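Conserved hypothetical protein (Pseudomonas aeruginosa PAO1, PDB 1TE5) is of unconfirmed function but probably acts as a class-II glutamine amidotransferase, a family that releases ammonia from glutamine for transfer to a second substrate. Local coordinates at residues V16-G21 and L63-P68. Sequence-based numbering, arbitrary orientation.
Sequences VFSFTG and LVQRFP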
loop_
_atom_site.group_PDB
_atom_site.type_symbol
_atom_site.label_atom_id
_atom_site.label_comp_id
_atom_site.label_asym_id
_atom_site.label_seq_id
_atom_site.Cartn_x
_atom_site.Cartn_y
_atom_site.Cartn_z
ATOM N N VAL A 16 11.753 11.920 -9.673
ATOM C CA VAL A 16 12.796 11.216 -8.945
ATOM C C VAL A 16 13.010 11.808 -7.556
ATOM O O VAL A 16 13.250 13.010 -7.405
ATOM C CB VAL A 16 14.142 11.169 -9.713
ATOM C CG1 VAL A 16 13.942 10.656 -11.120
ATOM C CG2 VAL A 16 14.801 12.519 -9.732
ATOM N N PHE A 17 12.791 10.984 -6.540
ATOM C CA PHE A 17 13.010 11.423 -5.179
ATOM C C PHE A 17 14.401 10.976 -4.806
ATOM O O PHE A 17 14.763 9.820 -5.029
ATOM C CB PHE A 17 12.013 10.788 -4.215
ATOM C CG PHE A 17 10.670 11.431 -4.235
ATOM C CD1 PHE A 17 9.756 11.119 -5.240
ATOM C CD2 PHE A 17 10.308 12.349 -3.250
ATOM C CE1 PHE A 17 8.494 11.712 -5.266
ATOM C CE2 PHE A 17 9.050 12.948 -3.265
ATOM C CZ PHE A 17 8.138 12.629 -4.277
ATOM N N SER A 18 15.178 11.905 -4.266
ATOM C CA SER A 18 16.523 11.620 -3.824
ATOM C C SER A 18 16.624 12.098 -2.391
ATOM O O SER A 18 16.619 13.303 -2.137
ATOM C CB SER A 18 17.564 12.351 -4.682
ATOM O OG SER A 18 17.632 11.839 -6.005
ATOM N N PHE A 19 16.547 11.165 -1.449
ATOM C CA PHE A 19 16.709 11.516 -0.044
ATOM C C PHE A 19 18.214 11.605 0.201
ATOM O O PHE A 19 18.960 10.671 -0.134
ATOM C CB PHE A 19 16.109 10.448 0.868
ATOM C CG PHE A 19 14.630 10.545 1.008
ATOM C CD1 PHE A 19 14.066 11.288 2.043
ATOM C CD2 PHE A 19 13.787 9.906 0.100
ATOM C CE1 PHE A 19 12.680 11.394 2.174
ATOM C CE2 PHE A 19 12.399 10.002 0.218
ATOM C CZ PHE A 19 11.844 10.750 1.257
ATOM N N THR A 20 18.681 12.763 0.659
ATOM C CA THR A 20 20.100 12.898 0.953
ATOM C C THR A 20 20.339 11.944 2.125
ATOM O O THR A 20 19.570 11.947 3.094
ATOM C CB THR A 20 20.490 14.354 1.383
ATOM O OG1 THR A 20 20.320 15.262 0.285
ATOM C CG2 THR A 20 21.956 14.411 1.840
ATOM N N GLY A 21 21.342 11.076 1.989
ATOM C CA GLY A 21 21.658 10.139 3.054
ATOM C C GLY A 21 21.919 10.877 4.356
ATOM O O GLY A 21 22.318 12.044 4.341
ATOM N N LEU A 63 13.932 2.094 -1.607
ATOM C CA LEU A 63 12.942 1.641 -2.566
ATOM C C LEU A 63 12.320 2.776 -3.387
ATOM O O LEU A 63 12.197 2.654 -4.604
ATOM C CB LEU A 63 11.868 0.814 -1.861
ATOM C CG LEU A 63 11.874 -0.700 -2.097
ATOM C CD1 LEU A 63 11.404 -0.988 -3.506
ATOM C CD2 LEU A 63 13.257 -1.287 -1.856
ATOM N N VAL A 64 11.913 3.869 -2.739
ATOM C CA VAL A 64 11.326 5.004 -3.467
ATOM C C VAL A 64 12.302 5.593 -4.468
ATOM O O VAL A 64 11.899 6.061 -5.537
ATOM C CB VAL A 64 10.925 6.177 -2.559
ATOM C CG1 VAL A 64 9.502 6.038 -2.118
ATOM C CG2 VAL A 64 11.876 6.298 -1.396
ATOM N N GLN A 65 13.573 5.629 -4.080
ATOM C CA GLN A 65 14.619 6.176 -4.928
ATOM C C GLN A 65 15.014 5.296 -6.104
ATOM O O GLN A 65 15.387 5.822 -7.153
ATOM C CB GLN A 65 15.852 6.507 -4.095
ATOM C CG GLN A 65 15.585 7.518 -3.010
ATOM C CD GLN A 65 16.856 8.047 -2.389
ATOM O OE1 GLN A 65 17.651 8.736 -3.043
ATOM N NE2 GLN A 65 17.072 7.707 -1.128
ATOM N N ARG A 66 14.958 3.973 -5.939
ATOM C CA ARG A 66 15.330 3.067 -7.029
ATOM C C ARG A 66 14.212 2.740 -8.032
ATOM O O ARG A 66 14.468 2.252 -9.139
ATOM C CB ARG A 66 15.994 1.791 -6.483
ATOM C CG ARG A 66 15.183 1.002 -5.480
ATOM C CD ARG A 66 16.019 -0.110 -4.827
ATOM N NE ARG A 66 16.335 -1.206 -5.746
ATOM C CZ ARG A 66 16.508 -2.476 -5.379
ATOM N NH1 ARG A 66 16.793 -3.402 -6.289
ATOM N NH2 ARG A 66 16.397 -2.832 -4.102
ATOM N N PHE A 67 12.978 3.040 -7.647
ATOM C CA PHE A 67 11.815 2.775 -8.486
ATOM C C PHE A 67 11.583 3.871 -9.527
ATOM O O PHE A 67 11.453 5.041 -9.183
ATOM C CB PHE A 67 10.562 2.640 -7.600
ATOM C CG PHE A 67 9.305 2.288 -8.362
ATOM C CD1 PHE A 67 8.946 0.964 -8.567
ATOM C CD2 PHE A 67 8.491 3.282 -8.889
ATOM C CE1 PHE A 67 7.796 0.635 -9.287
ATOM C CE2 PHE A 67 7.342 2.962 -9.607
ATOM C CZ PHE A 67 6.997 1.636 -9.807
ATOM N N PRO A 68 11.578 3.511 -10.823
ATOM C CA PRO A 68 11.337 4.542 -11.840
ATOM C C PRO A 68 9.858 4.918 -11.756
ATOM O O PRO A 68 9.002 4.175 -12.214
ATOM C CB PRO A 68 11.654 3.812 -13.151
ATOM C CG PRO A 68 12.641 2.772 -12.736
ATOM C CD PRO A 68 12.039 2.264 -11.449
HETATM O O HOH W 1 12.126 7.935 -7.678
HETATM O O HOH W 2 19.702 7.972 0.358
#
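Gln-65, in the last turn of helix 59-66, lays its side chain against the backbone of Phe-17, Ser-18 and Phe-19. Its CG stands anti to the carbonyl carbon (chi1 -60°) and the chain runs on extended, with CD nearly anti to CA (chi2 -168°), which sends CD away from the helix backbone, toward the strand. On the way CG passes 3.2 Å from Phe-17 O, a close approach of a methylene to a carbonyl oxygen. At the end the amide splits its contacts: OE1 lies 3.2 Å from Ser-18 CA and 3.1 Å from Phe-19 N, while NE2 comes to 3.5 Å from Phe-19 CB and sits at the edge of that ring, near its plane. Amide and ring planes are turned 60° apart. NE2 also donates to Ala-61 O, one turn back in its own helix, and gives a proton to a water 3.0 Å away that in turn donates to Phe-19 O; these two bonds favour placing the nitrogen on this branch of the amide. The strand, 12-19, pairs with 207-211 in a small antiparallel sheet, and the helix connects strands 45-51 and 70-71, so the contact joins that sheet to a helix packed on strands 35-42 and 45-51 of the large sheet of this Ntn-type fold. Deeper in, the packing is apolar. Val-64 CG2 meets Phe-19 CE2 at 4.1 Å, approaching the ring obliquely; Trp-36 of strand 35-42 touches both residues, and Ile-38 packs on Val-64 and Phe-17. Nearer the helix end a second water lies 2.9 Å from Val-64 O, to which it can donate, and accepts a weak bond from Phe-17 N, bridging strand and helix backbones.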